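Local coordinates for protein S-adenosyl-L-methionine-dependent 2-deoxy-scyllo-inosamine dehydrogenase (PDB 4M7S) that uses S-adenosyl-L-methionine radical chemistry and two [4Fe-4S] clusters to oxidise 2-deoxy-scyllo-inosamine to amino-dideoxy-scyllo-inosose during butirosin biosynthesis, at residues 169-174 with 238-243; 6-11 with 55-60; 195-200 with 211-216; 51-56 with 83-88; 46-51 with 203-208. All blocks are in the same frame, centred on the assembly; numbering follows the deposited sequence.

Contact 1. Residues 169-174 with 238-243; sequences CMVPSN and VSVQTE. With SF4 (iron/sulfur cluster), chain B.
Met170 N gives its hydrogen to Gln241 O at 2.6 Å, the donor lying nearly in line with the C=O bond. This bond ties the cysteine turn that opens the iron-sulfur cluster-binding domain, just before helix 171-174, to a loop late in the chain. Gln241 turns there on a left-handed backbone conformation (phi 54°). Its CG is anti to the carbonyl carbon (chi1 -65°), and the extended side chain runs on to Asn174, whose ND2 donates a short bond to Gln241 OE1 (2.5 Å). The two amide planes stand 71° apart, and ND2 sits above the plane of the glutamine carbonyl. Lys3 NZ donates to Asn174 OD1. Val171 CG2 approaches Val240 CG1. Cys169 SG binds one iron of the second cluster, FE4, at 2.4 Å, and also accepts a hydrogen from Val171 N at 3.4 Å, a capping bond. Beside it, Pro172 CG rests 3.6 Å from cluster sulfide S1.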
# COMPACT_ATOMS: atom_id res chain seq x y z
N CYS A 169 5.50 12.55 -10.90
CA CYS A 169 5.40 11.49 -9.92
C CYS A 169 4.77 10.25 -10.54
O CYS A 169 3.70 10.33 -11.13
CB CYS A 169 4.59 11.91 -8.71
SG CYS A 169 4.47 10.52 -7.56
N MSE A 170 5.45 9.12 -10.36
CA MSE A 170 5.04 7.88 -10.99
C MSE A 170 4.26 6.96 -10.06
O MSE A 170 3.85 5.89 -10.47
CB MSE A 170 6.27 7.14 -11.53
CG MSE A 170 7.23 8.01 -12.33
SE MSE A 170 6.34 8.95 -13.77
CE MSE A 170 5.47 7.41 -14.59
N VAL A 171 4.07 7.37 -8.80
CA VAL A 171 3.32 6.52 -7.85
C VAL A 171 1.95 6.07 -8.39
O VAL A 171 1.64 4.88 -8.35
CB VAL A 171 3.18 7.17 -6.45
CG1 VAL A 171 2.40 6.24 -5.49
CG2 VAL A 171 4.56 7.50 -5.86
N PRO A 172 1.14 7.01 -8.93
CA PRO A 172 -0.15 6.55 -9.45
C PRO A 172 -0.03 5.64 -10.68
O PRO A 172 -1.05 5.07 -11.09
CB PRO A 172 -0.87 7.84 -9.85
CG PRO A 172 -0.15 8.94 -9.11
CD PRO A 172 1.27 8.48 -9.01
N SER A 173 1.16 5.51 -11.26
CA SER A 173 1.37 4.59 -12.37
C SER A 173 1.77 3.18 -11.90
O SER A 173 1.76 2.23 -12.70
CB SER A 173 2.45 5.12 -13.31
OG SER A 173 2.11 6.41 -13.78
N ASN A 174 2.14 3.05 -10.63
CA ASN A 174 2.70 1.80 -10.11
C ASN A 174 1.97 1.21 -8.90
O ASN A 174 2.14 0.04 -8.58
CB ASN A 174 4.16 2.01 -9.71
CG ASN A 174 5.06 2.22 -10.91
OD1 ASN A 174 5.09 1.40 -11.82
ND2 ASN A 174 5.78 3.34 -10.92
N VAL A 238 9.95 13.85 -3.23
CA VAL A 238 10.93 14.16 -4.26
C VAL A 238 11.78 12.94 -4.65
O VAL A 238 12.50 12.98 -5.64
CB VAL A 238 11.88 15.31 -3.84
CG1 VAL A 238 11.08 16.56 -3.51
CG2 VAL A 238 12.73 14.89 -2.64
N SER A 239 11.68 11.87 -3.86
CA SER A 239 12.57 10.73 -4.03
C SER A 239 11.84 9.47 -4.50
O SER A 239 12.43 8.60 -5.14
CB SER A 239 13.31 10.42 -2.72
OG SER A 239 12.44 9.82 -1.78
N VAL A 240 10.55 9.39 -4.17
CA VAL A 240 9.77 8.18 -4.45
C VAL A 240 9.08 8.23 -5.82
O VAL A 240 8.09 8.93 -5.99
CB VAL A 240 8.72 7.94 -3.35
CG1 VAL A 240 7.98 6.63 -3.58
CG2 VAL A 240 9.39 7.96 -1.98
N GLN A 241 9.63 7.48 -6.77
CA GLN A 241 9.08 7.37 -8.13
C GLN A 241 8.89 8.72 -8.83
O GLN A 241 7.83 9.02 -9.37
CB GLN A 241 7.79 6.55 -8.14
CG GLN A 241 7.99 5.09 -7.75
CD GLN A 241 6.73 4.27 -7.85
OE1 GLN A 241 5.86 4.53 -8.69
NE2 GLN A 241 6.61 3.26 -7.00
N THR A 242 9.95 9.52 -8.83
CA THR A 242 9.96 10.79 -9.52
C THR A 242 11.15 10.80 -10.48
O THR A 242 12.14 10.09 -10.25
CB THR A 242 10.08 11.95 -8.52
OG1 THR A 242 11.40 11.97 -7.95
CG2 THR A 242 9.04 11.82 -7.40
N GLU A 243 11.06 11.57 -11.57
CA GLU A 243 12.20 11.74 -12.48
C GLU A 243 13.36 12.34 -11.70
O GLU A 243 14.53 12.04 -11.93
CB GLU A 243 11.86 12.70 -13.62
CG GLU A 243 10.73 12.26 -14.51
CD GLU A 243 10.41 13.30 -15.58
OE1 GLU A 243 10.13 14.46 -15.23
OE2 GLU A 243 10.45 12.94 -16.77
FE1 SF4 B . 2.79 12.98 -3.65
FE2 SF4 B . 0.79 12.96 -5.44
FE3 SF4 B . 1.30 10.80 -3.95
FE4 SF4 B . 2.94 11.50 -5.92
S1 SF4 B . 0.77 10.78 -6.19
S2 SF4 B . 3.60 10.84 -3.83
S3 SF4 B . 2.89 13.79 -5.79
S4 SF4 B . 0.55 12.81 -3.14

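Contact 2. Residues 6-11 with 55-60; sequences SMIEVE and GRISFH
Met7, a selenomethionine, leans across the neighbouring strand onto Arg56 and Ser58. Its CB stands 4.2 Å from Arg56 O; CG is anti to the backbone N (chi1 161°), and a bend at chi2 (72°) brings SE within 3.1 Å of Ser58 OG. At the tip, a second bend, at chi3, sets CE 3.5 Å from Arg56 CB, the two side chains crossing at about a right angle. Ser58 OG, also close to Glu9 CG, is buried without a hydrogen-bond partner in the model. On the other face, covered by helix 38-50, Ile8 and Ile57 lie side by side and point the same way, with Ile8 CG2 4.0 Å from Ile57 CG1. Four backbone bonds join the strands: Arg56 N to Ser6 O, Ile8 N to Arg56 O, Ser58 N to Ile8 O and Val10 N to Ser58 O. With helix 38-50 linking two adjacent parallel strands, 7-10 and 56-58, this is the first beta-alpha-beta unit of the partial TIM barrel characteristic of radical SAM enzymes.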
# COMPACT_ATOMS: atom_id res chain seq x y z
N SER A 6 2.21 -2.30 -10.04
CA SER A 6 3.23 -3.28 -9.72
C SER A 6 3.23 -3.58 -8.22
O SER A 6 3.77 -4.58 -7.78
CB SER A 6 4.61 -2.79 -10.17
OG SER A 6 5.02 -1.68 -9.40
N MSE A 7 2.59 -2.69 -7.45
CA MSE A 7 2.45 -2.85 -6.01
C MSE A 7 1.02 -2.52 -5.62
O MSE A 7 0.44 -1.54 -6.11
CB MSE A 7 3.44 -1.96 -5.25
CG MSE A 7 3.07 -1.70 -3.76
SE MSE A 7 3.29 -3.23 -2.52
CE MSE A 7 5.22 -3.06 -2.20
N ILE A 8 0.43 -3.35 -4.77
CA ILE A 8 -0.87 -3.01 -4.20
C ILE A 8 -0.78 -3.07 -2.68
O ILE A 8 -0.26 -4.04 -2.12
CB ILE A 8 -2.00 -3.92 -4.73
CG1 ILE A 8 -3.32 -3.56 -4.04
CG2 ILE A 8 -1.68 -5.40 -4.52
CD1 ILE A 8 -4.53 -4.08 -4.78
N GLU A 9 -1.25 -2.01 -2.02
CA GLU A 9 -1.22 -1.91 -0.57
C GLU A 9 -2.62 -2.11 -0.04
O GLU A 9 -3.53 -1.37 -0.42
CB GLU A 9 -0.74 -0.53 -0.12
CG GLU A 9 0.74 -0.42 0.17
CD GLU A 9 1.12 0.96 0.66
OE1 GLU A 9 0.36 1.52 1.48
OE2 GLU A 9 2.16 1.49 0.23
N VAL A 10 -2.80 -3.09 0.84
CA VAL A 10 -4.12 -3.44 1.34
C VAL A 10 -4.24 -3.14 2.84
O VAL A 10 -3.51 -3.71 3.66
CB VAL A 10 -4.43 -4.91 1.08
CG1 VAL A 10 -5.89 -5.22 1.41
CG2 VAL A 10 -4.17 -5.25 -0.39
N GLU A 11 -5.15 -2.24 3.19
CA GLU A 11 -5.40 -1.93 4.60
C GLU A 11 -6.24 -3.04 5.25
O GLU A 11 -7.44 -2.87 5.48
CB GLU A 11 -6.12 -0.58 4.72
CG GLU A 11 -6.08 0.04 6.11
CD GLU A 11 -6.80 1.37 6.17
OE1 GLU A 11 -7.76 1.58 5.38
OE2 GLU A 11 -6.40 2.22 7.01
N GLY A 55 2.89 -8.86 -9.05
CA GLY A 55 3.70 -7.79 -8.49
C GLY A 55 3.81 -7.95 -6.99
O GLY A 55 3.64 -9.06 -6.46
N ARG A 56 4.09 -6.86 -6.29
CA ARG A 56 4.18 -6.91 -4.83
C ARG A 56 2.84 -6.64 -4.18
O ARG A 56 2.05 -5.83 -4.68
CB ARG A 56 5.19 -5.89 -4.31
CG ARG A 56 6.34 -5.61 -5.22
CD ARG A 56 7.62 -6.17 -4.68
NE ARG A 56 8.78 -5.53 -5.29
CZ ARG A 56 9.21 -5.78 -6.52
NH1 ARG A 56 8.59 -6.66 -7.29
NH2 ARG A 56 10.28 -5.14 -6.99
N ILE A 57 2.58 -7.31 -3.07
CA ILE A 57 1.40 -7.00 -2.26
C ILE A 57 1.83 -6.75 -0.81
O ILE A 57 2.53 -7.56 -0.21
CB ILE A 57 0.31 -8.12 -2.36
CG1 ILE A 57 -0.87 -7.82 -1.44
CG2 ILE A 57 0.90 -9.50 -2.05
CD1 ILE A 57 -2.13 -8.61 -1.79
N SER A 58 1.44 -5.59 -0.27
CA SER A 58 1.65 -5.31 1.16
C SER A 58 0.33 -5.14 1.92
O SER A 58 -0.73 -4.94 1.31
CB SER A 58 2.57 -4.10 1.37
OG SER A 58 2.32 -3.07 0.44
N PHE A 59 0.39 -5.24 3.25
CA PHE A 59 -0.81 -5.35 4.09
C PHE A 59 -0.97 -4.22 5.10
O PHE A 59 -1.60 -4.40 6.16
CB PHE A 59 -0.79 -6.69 4.82
CG PHE A 59 -0.64 -7.86 3.91
CD1 PHE A 59 -1.76 -8.47 3.36
CD2 PHE A 59 0.62 -8.34 3.58
CE1 PHE A 59 -1.63 -9.55 2.51
CE2 PHE A 59 0.76 -9.42 2.72
CZ PHE A 59 -0.37 -10.03 2.19
N HIS A 60 -0.42 -3.05 4.76
CA HIS A 60 -0.24 -1.89 5.66
C HIS A 60 -0.55 -0.55 4.96
O HIS A 60 0.16 -0.17 4.03
CB HIS A 60 1.23 -1.87 6.12
CG HIS A 60 1.58 -0.75 7.07
ND1 HIS A 60 2.32 -0.96 8.21
CD2 HIS A 60 1.35 0.58 7.02
CE1 HIS A 60 2.50 0.18 8.85
NE2 HIS A 60 1.92 1.14 8.14

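Contact 3. Residues 195-200 with 211-216; sequences MVMGNI and NDKFTS
Met197, a selenomethionine, loses the most surface here, crossing Phe214 at about a right angle with its CG over one face of the ring. With CG anti to its carbonyl carbon (chi1 -60°), that atom stands 3.4 Å above the ring plane, displaced toward the rim, and comes 3.5 Å from Phe214 CD2. SE follows at 4.5 Å from the ring centroid, an oblique Met-aromatic contact, and CE reaches Phe214 CD1 at 3.8 Å. Lys213, fully extended, passes Met197 SE with its CG at 3.8 Å and ends with NZ bonded to Val196 O at 2.9 Å. These side chains fix the start of helix 212-222 against the approach to strand 198-199 inside the iron-sulfur cluster-binding domain. Asn211 is the N-cap of that helix. Its OD1 accepts from Phe214 N in a nearly straight bond (169°), while ND2, the other branch of the amide, donates to Met197 O at 3.0 Å. Met197 O lies almost in the plane of the asparagine amide.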
# COMPACT_ATOMS: atom_id res chain seq x y z
N MSE A 195 -8.66 11.28 -3.20
CA MSE A 195 -8.68 10.77 -4.56
C MSE A 195 -9.18 9.32 -4.58
O MSE A 195 -8.45 8.42 -4.98
CB MSE A 195 -7.27 10.83 -5.15
CG MSE A 195 -7.21 11.30 -6.59
SE MSE A 195 -8.04 13.05 -6.84
CE MSE A 195 -6.82 14.12 -5.77
N VAL A 196 -10.41 9.11 -4.14
CA VAL A 196 -11.02 7.78 -4.22
C VAL A 196 -11.35 7.50 -5.68
O VAL A 196 -12.09 8.25 -6.31
CB VAL A 196 -12.29 7.68 -3.37
CG1 VAL A 196 -12.97 6.32 -3.59
CG2 VAL A 196 -11.94 7.87 -1.89
N MSE A 197 -10.76 6.43 -6.21
CA MSE A 197 -10.89 6.10 -7.63
C MSE A 197 -12.04 5.13 -7.86
O MSE A 197 -12.58 5.03 -8.96
CB MSE A 197 -9.57 5.51 -8.14
CG MSE A 197 -8.40 6.47 -7.98
SE MSE A 197 -8.66 8.01 -9.12
CE MSE A 197 -6.84 8.72 -9.05
N GLY A 198 -12.43 4.43 -6.81
CA GLY A 198 -13.58 3.55 -6.85
C GLY A 198 -13.54 2.67 -5.62
O GLY A 198 -12.80 2.96 -4.68
N ASN A 199 -14.32 1.59 -5.62
CA ASN A 199 -14.37 0.69 -4.48
C ASN A 199 -14.47 -0.75 -5.01
O ASN A 199 -15.33 -1.04 -5.84
CB ASN A 199 -15.56 1.04 -3.58
CG ASN A 199 -15.62 0.20 -2.31
OD1 ASN A 199 -15.88 -1.01 -2.37
ND2 ASN A 199 -15.37 0.84 -1.16
N ILE A 200 -13.58 -1.63 -4.55
CA ILE A 200 -13.51 -2.99 -5.06
C ILE A 200 -14.67 -3.88 -4.61
O ILE A 200 -14.86 -4.98 -5.14
CB ILE A 200 -12.19 -3.69 -4.66
CG1 ILE A 200 -12.07 -3.76 -3.14
CG2 ILE A 200 -11.00 -2.96 -5.28
CD1 ILE A 200 -11.21 -4.88 -2.67
N ASN A 211 -10.11 3.35 -15.21
CA ASN A 211 -11.19 4.31 -15.47
C ASN A 211 -10.62 5.69 -15.83
O ASN A 211 -9.42 5.95 -15.64
CB ASN A 211 -12.24 4.36 -14.34
CG ASN A 211 -11.69 4.93 -13.04
OD1 ASN A 211 -10.72 5.69 -13.03
ND2 ASN A 211 -12.32 4.56 -11.92
N ASP A 212 -11.48 6.57 -16.33
CA ASP A 212 -11.08 7.90 -16.76
C ASP A 212 -10.34 8.68 -15.66
O ASP A 212 -9.31 9.30 -15.91
CB ASP A 212 -12.29 8.69 -17.24
CG ASP A 212 -11.98 9.57 -18.44
OD1 ASP A 212 -10.78 9.77 -18.74
OD2 ASP A 212 -12.94 10.07 -19.08
N LYS A 213 -10.87 8.63 -14.44
CA LYS A 213 -10.31 9.41 -13.34
C LYS A 213 -8.89 8.97 -12.97
O LYS A 213 -7.99 9.80 -12.80
CB LYS A 213 -11.23 9.34 -12.11
CG LYS A 213 -10.93 10.36 -11.02
CD LYS A 213 -11.86 10.15 -9.83
CE LYS A 213 -11.43 10.96 -8.61
NZ LYS A 213 -12.41 10.84 -7.50
N PHE A 214 -8.68 7.66 -12.86
CA PHE A 214 -7.37 7.13 -12.52
C PHE A 214 -6.39 7.34 -13.67
O PHE A 214 -5.25 7.75 -13.46
CB PHE A 214 -7.47 5.64 -12.18
CG PHE A 214 -6.55 5.20 -11.07
CD1 PHE A 214 -5.28 5.77 -10.92
CD2 PHE A 214 -6.94 4.23 -10.17
CE1 PHE A 214 -4.43 5.36 -9.90
CE2 PHE A 214 -6.11 3.81 -9.13
CZ PHE A 214 -4.85 4.37 -8.99
N THR A 215 -6.85 7.07 -14.89
CA THR A 215 -6.01 7.22 -16.08
C THR A 215 -5.52 8.65 -16.30
O THR A 215 -4.34 8.87 -16.58
CB THR A 215 -6.76 6.71 -17.32
OG1 THR A 215 -7.05 5.31 -17.14
CG2 THR A 215 -5.92 6.89 -18.57
N SER A 216 -6.43 9.61 -16.18
CA SER A 216 -6.03 11.00 -16.37
C SER A 216 -5.14 11.46 -15.22
O SER A 216 -4.22 12.24 -15.42
CB SER A 216 -7.25 11.91 -16.53
OG SER A 216 -8.05 11.89 -15.38

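Contact 4. Residues 51-56 with 83-88; sequences LDFAGR and PRARPI
Gly55 and Ala85 form the close-packed part of this contact. Gly55 O accepts from Arg86 N at 2.8 Å and lies 3.2 Å from Ala85 CA, while the CA atoms of Ala54 and Ala85 are 4.0 Å apart. Next to them the Phe53 ring meets Ala85 CB through CD2; Gly55 N sits over the centre of one face of that ring. The bonded pair begins a parallel pairing, Arg56 beside Arg86, through which strands 56-58 and 86-91 enter the central sheet of the partial TIM barrel, with helix 71-81 lying between them in the chain. Toward solvent the polar bonds are long or weak. Asp52, just past the end of helix 38-50, closes it in a Schellman motif with positive phi, and its carboxylate meets Arg84 in a long salt bridge, OD2 to NH1 at 3.4 Å, the two planar groups 51° apart. NH1 also makes a weak bond to Asp52 O. Yet Arg84 bends at chi3 (66°), which turns NE back and lets the guanidinium lie with one face centred over Ala54 CB, 3.3 Å from its plane. A water bridges the segments, donating to Phe53 O and accepting from Arg84 N. At the far end Arg56 and Arg86 run side by side, CD to CD at 3.9 Å, although their guanidinium planes are 89° apart; the like charges probably repel, and Arg86 NH2 makes a weak bond to Gln110.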
# COMPACT_ATOMS: atom_id res chain seq x y z
N LEU A 51 -6.39 -11.38 -12.71
CA LEU A 51 -5.37 -10.62 -13.44
C LEU A 51 -4.03 -11.38 -13.48
O LEU A 51 -3.07 -10.88 -14.04
CB LEU A 51 -5.14 -9.26 -12.77
CG LEU A 51 -6.29 -8.26 -12.75
CD1 LEU A 51 -6.05 -7.17 -11.70
CD2 LEU A 51 -6.50 -7.64 -14.14
N ASP A 52 -3.98 -12.57 -12.88
CA ASP A 52 -2.72 -13.28 -12.69
C ASP A 52 -1.66 -12.35 -12.07
O ASP A 52 -0.50 -12.33 -12.49
CB ASP A 52 -2.21 -13.87 -14.01
CG ASP A 52 -1.15 -14.94 -13.82
OD1 ASP A 52 -0.92 -15.36 -12.67
OD2 ASP A 52 -0.54 -15.36 -14.83
N PHE A 53 -2.08 -11.56 -11.09
CA PHE A 53 -1.22 -10.55 -10.48
C PHE A 53 0.10 -11.11 -9.95
O PHE A 53 0.11 -12.04 -9.14
CB PHE A 53 -1.96 -9.82 -9.37
CG PHE A 53 -1.14 -8.74 -8.72
CD1 PHE A 53 -0.77 -7.61 -9.45
CD2 PHE A 53 -0.74 -8.86 -7.41
CE1 PHE A 53 -0.01 -6.62 -8.86
CE2 PHE A 53 0.03 -7.88 -6.81
CZ PHE A 53 0.39 -6.75 -7.53
N ALA A 54 1.21 -10.53 -10.41
CA ALA A 54 2.53 -11.04 -10.09
C ALA A 54 3.46 -9.94 -9.58
O ALA A 54 4.68 -10.08 -9.65
CB ALA A 54 3.15 -11.72 -11.32
N GLY A 55 2.89 -8.86 -9.05
CA GLY A 55 3.70 -7.79 -8.49
C GLY A 55 3.81 -7.95 -6.99
O GLY A 55 3.64 -9.06 -6.46
N ARG A 56 4.09 -6.86 -6.29
CA ARG A 56 4.18 -6.91 -4.83
C ARG A 56 2.84 -6.64 -4.18
O ARG A 56 2.05 -5.83 -4.68
CB ARG A 56 5.19 -5.89 -4.31
CG ARG A 56 6.34 -5.61 -5.22
CD ARG A 56 7.62 -6.17 -4.68
NE ARG A 56 8.78 -5.53 -5.29
CZ ARG A 56 9.21 -5.78 -6.52
NH1 ARG A 56 8.59 -6.66 -7.29
NH2 ARG A 56 10.28 -5.14 -6.99
N PRO A 83 -0.15 -16.80 -6.40
CA PRO A 83 1.12 -17.39 -5.97
C PRO A 83 2.35 -16.77 -6.65
O PRO A 83 3.46 -16.93 -6.14
CB PRO A 83 0.97 -18.87 -6.36
CG PRO A 83 -0.04 -18.88 -7.46
CD PRO A 83 -0.99 -17.75 -7.15
N ARG A 84 2.16 -16.08 -7.78
CA ARG A 84 3.25 -15.35 -8.43
C ARG A 84 3.57 -14.02 -7.72
O ARG A 84 4.66 -13.48 -7.87
CB ARG A 84 2.93 -15.04 -9.89
CG ARG A 84 2.60 -16.23 -10.76
CD ARG A 84 2.28 -15.76 -12.19
NE ARG A 84 3.45 -15.19 -12.86
CZ ARG A 84 3.41 -14.17 -13.72
NH1 ARG A 84 2.26 -13.58 -14.01
NH2 ARG A 84 4.54 -13.73 -14.27
N ALA A 85 2.62 -13.49 -6.96
CA ALA A 85 2.81 -12.19 -6.31
C ALA A 85 3.85 -12.28 -5.20
O ALA A 85 4.21 -13.37 -4.77
CB ALA A 85 1.51 -11.66 -5.76
N ARG A 86 4.33 -11.12 -4.75
CA ARG A 86 5.37 -11.07 -3.71
C ARG A 86 4.85 -10.36 -2.48
O ARG A 86 4.79 -9.12 -2.45
CB ARG A 86 6.63 -10.38 -4.26
CG ARG A 86 7.75 -10.16 -3.23
CD ARG A 86 9.04 -9.76 -3.94
NE ARG A 86 10.06 -9.28 -3.02
CZ ARG A 86 10.94 -10.06 -2.40
NH1 ARG A 86 11.84 -9.53 -1.58
NH2 ARG A 86 10.93 -11.38 -2.61
N PRO A 87 4.44 -11.13 -1.45
CA PRO A 87 3.87 -10.60 -0.21
C PRO A 87 4.93 -10.01 0.71
O PRO A 87 5.92 -10.69 1.01
CB PRO A 87 3.22 -11.84 0.44
CG PRO A 87 3.18 -12.90 -0.65
CD PRO A 87 4.38 -12.60 -1.49
N ILE A 88 4.73 -8.77 1.13
CA ILE A 88 5.68 -8.07 1.98
C ILE A 88 4.97 -7.55 3.22
O ILE A 88 3.88 -6.99 3.10
CB ILE A 88 6.26 -6.82 1.28
CG1 ILE A 88 6.72 -7.14 -0.14
CG2 ILE A 88 7.37 -6.20 2.12
CD1 ILE A 88 7.87 -8.11 -0.20
O HOH W 1 -0.10 -14.83 -9.18

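Contact 5. Residues 46-51 with 203-208; sequences EQLSSL and QHISDI
The last turn of helix 38-50 meets the first turn of helix 205-209, with Gln47 and His204 nearest at 6.4 Å between CA atoms. Gln47 slides past His204 in the opposite direction, its CB over one face of the imidazole, 3.9 Å from the ring centroid. With CG anti to the carbonyl carbon (chi1 -63°) and the rest extended, the side chain carries OE1 to Ile205 N, which donates at 2.9 Å from above the plane of the amide carbonyl. The other amide atom, NE2, is taken by Ile200 O. His204 is the N-cap of helix 205-209: its ND1 accepts from Ser206 N at 2.9 Å, almost in the ring plane, and NE2 donates to Ser50 OG at 2.8 Å, also in the ring plane. Two bonds at its two nitrogens thus fix the rotation of the ring, and they are consistent with a neutral imidazole protonated on NE2. The contact joins a helix of the partial TIM barrel to the iron-sulfur cluster-binding domain. Beside the polar centre, Leu51 adds apolar contacts: CD1 lies 4.1 Å from Ile205 CG2, the two side chains crossing at about a right angle, while CD2 touches Ser206 CB at 3.7 Å.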
# COMPACT_ATOMS: atom_id res chain seq x y z
N GLU A 46 -9.87 -12.56 -5.50
CA GLU A 46 -10.47 -13.07 -6.72
C GLU A 46 -10.18 -12.16 -7.90
O GLU A 46 -9.99 -12.63 -9.02
CB GLU A 46 -11.98 -13.21 -6.55
CG GLU A 46 -12.40 -14.28 -5.55
CD GLU A 46 -13.88 -14.23 -5.26
OE1 GLU A 46 -14.50 -13.16 -5.51
OE2 GLU A 46 -14.43 -15.25 -4.78
N GLN A 47 -10.18 -10.86 -7.64
CA GLN A 47 -9.93 -9.89 -8.70
C GLN A 47 -8.46 -9.92 -9.09
O GLN A 47 -8.13 -9.91 -10.28
CB GLN A 47 -10.33 -8.48 -8.26
CG GLN A 47 -11.82 -8.35 -7.98
CD GLN A 47 -12.18 -6.98 -7.44
OE1 GLN A 47 -11.37 -6.04 -7.51
NE2 GLN A 47 -13.38 -6.86 -6.88
N LEU A 48 -7.59 -9.97 -8.09
CA LEU A 48 -6.16 -10.01 -8.34
C LEU A 48 -5.81 -11.32 -9.01
O LEU A 48 -4.92 -11.39 -9.87
CB LEU A 48 -5.36 -9.80 -7.04
CG LEU A 48 -5.36 -8.40 -6.42
CD1 LEU A 48 -4.46 -8.35 -5.16
CD2 LEU A 48 -4.89 -7.34 -7.45
N SER A 49 -6.52 -12.38 -8.64
CA SER A 49 -6.31 -13.67 -9.28
C SER A 49 -6.71 -13.65 -10.76
O SER A 49 -6.05 -14.26 -11.59
CB SER A 49 -7.07 -14.78 -8.55
OG SER A 49 -6.66 -16.04 -9.03
N SER A 50 -7.81 -12.97 -11.07
CA SER A 50 -8.30 -12.87 -12.44
C SER A 50 -7.32 -12.09 -13.34
O SER A 50 -7.40 -12.13 -14.57
CB SER A 50 -9.66 -12.18 -12.46
OG SER A 50 -9.53 -10.81 -12.14
N LEU A 51 -6.39 -11.38 -12.71
CA LEU A 51 -5.37 -10.62 -13.44
C LEU A 51 -4.03 -11.38 -13.48
O LEU A 51 -3.07 -10.88 -14.04
CB LEU A 51 -5.14 -9.26 -12.77
CG LEU A 51 -6.29 -8.26 -12.75
CD1 LEU A 51 -6.05 -7.17 -11.70
CD2 LEU A 51 -6.50 -7.64 -14.14
N GLN A 203 -16.83 -2.83 -7.80
CA GLN A 203 -16.27 -2.76 -9.14
C GLN A 203 -14.90 -3.43 -9.17
O GLN A 203 -14.18 -3.41 -8.18
CB GLN A 203 -16.13 -1.29 -9.55
CG GLN A 203 -15.66 -1.05 -10.97
CD GLN A 203 -15.87 0.39 -11.40
OE1 GLN A 203 -15.76 1.32 -10.60
NE2 GLN A 203 -16.18 0.58 -12.68
N HIS A 204 -14.57 -4.04 -10.30
CA HIS A 204 -13.29 -4.73 -10.45
C HIS A 204 -12.13 -3.76 -10.38
O HIS A 204 -12.17 -2.67 -10.97
CB HIS A 204 -13.25 -5.50 -11.77
CG HIS A 204 -12.21 -6.59 -11.80
ND1 HIS A 204 -10.86 -6.32 -11.86
CD2 HIS A 204 -12.34 -7.94 -11.80
CE1 HIS A 204 -10.19 -7.46 -11.87
NE2 HIS A 204 -11.06 -8.46 -11.85
N ILE A 205 -11.09 -4.14 -9.65
CA ILE A 205 -9.97 -3.24 -9.45
C ILE A 205 -9.26 -2.91 -10.76
O ILE A 205 -8.64 -1.86 -10.87
CB ILE A 205 -8.98 -3.76 -8.41
CG1 ILE A 205 -8.03 -2.63 -7.99
CG2 ILE A 205 -8.25 -5.00 -8.94
CD1 ILE A 205 -7.07 -3.00 -6.91
N SER A 206 -9.37 -3.80 -11.75
CA SER A 206 -8.76 -3.51 -13.03
C SER A 206 -9.53 -2.39 -13.73
O SER A 206 -8.95 -1.56 -14.42
CB SER A 206 -8.75 -4.75 -13.92
OG SER A 206 -8.20 -4.43 -15.19
N ASP A 207 -10.86 -2.41 -13.57
CA ASP A 207 -11.71 -1.39 -14.18
C ASP A 207 -11.53 -0.04 -13.49
O ASP A 207 -11.64 1.01 -14.12
CB ASP A 207 -13.18 -1.81 -14.12
CG ASP A 207 -13.47 -3.01 -15.00
OD1 ASP A 207 -12.84 -3.14 -16.07
OD2 ASP A 207 -14.35 -3.81 -14.63
N ILE A 208 -11.27 -0.07 -12.19
CA ILE A 208 -10.99 1.15 -11.44
C ILE A 208 -9.65 1.71 -11.89
O ILE A 208 -9.54 2.89 -12.23
CB ILE A 208 -10.96 0.86 -9.93
CG1 ILE A 208 -12.37 0.47 -9.45
CG2 ILE A 208 -10.45 2.07 -9.15
CD1 ILE A 208 -12.37 -0.14 -8.05

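Contacts 2 and 4 are adjacent slices of one sheet: they share Gly55 and Arg56, with centres about 9 Å apart, and Ile57 N and O probably bond Arg86 O and Ile88 N. Contact 5 packs on contact 2, Ile8 CD1 meeting Ile205 CD1 at 3.5 Å, and its Gln47 NE2 donates to Ile200 O of contact 3 (3.0 Å). Contact 1 reaches contact 2 through Asn174 O, close to Ser6 N and Met7 N, and contact 3 where Pro172 O packs on Phe214 CE1 (3.6 Å). Contact 1 holds Cys169 of the second cluster, whereas the side chain of His60 in contact 2 is about 4 Å from the first, near Cys16 and Cys23. Contacts 4 and 5 lie away from both.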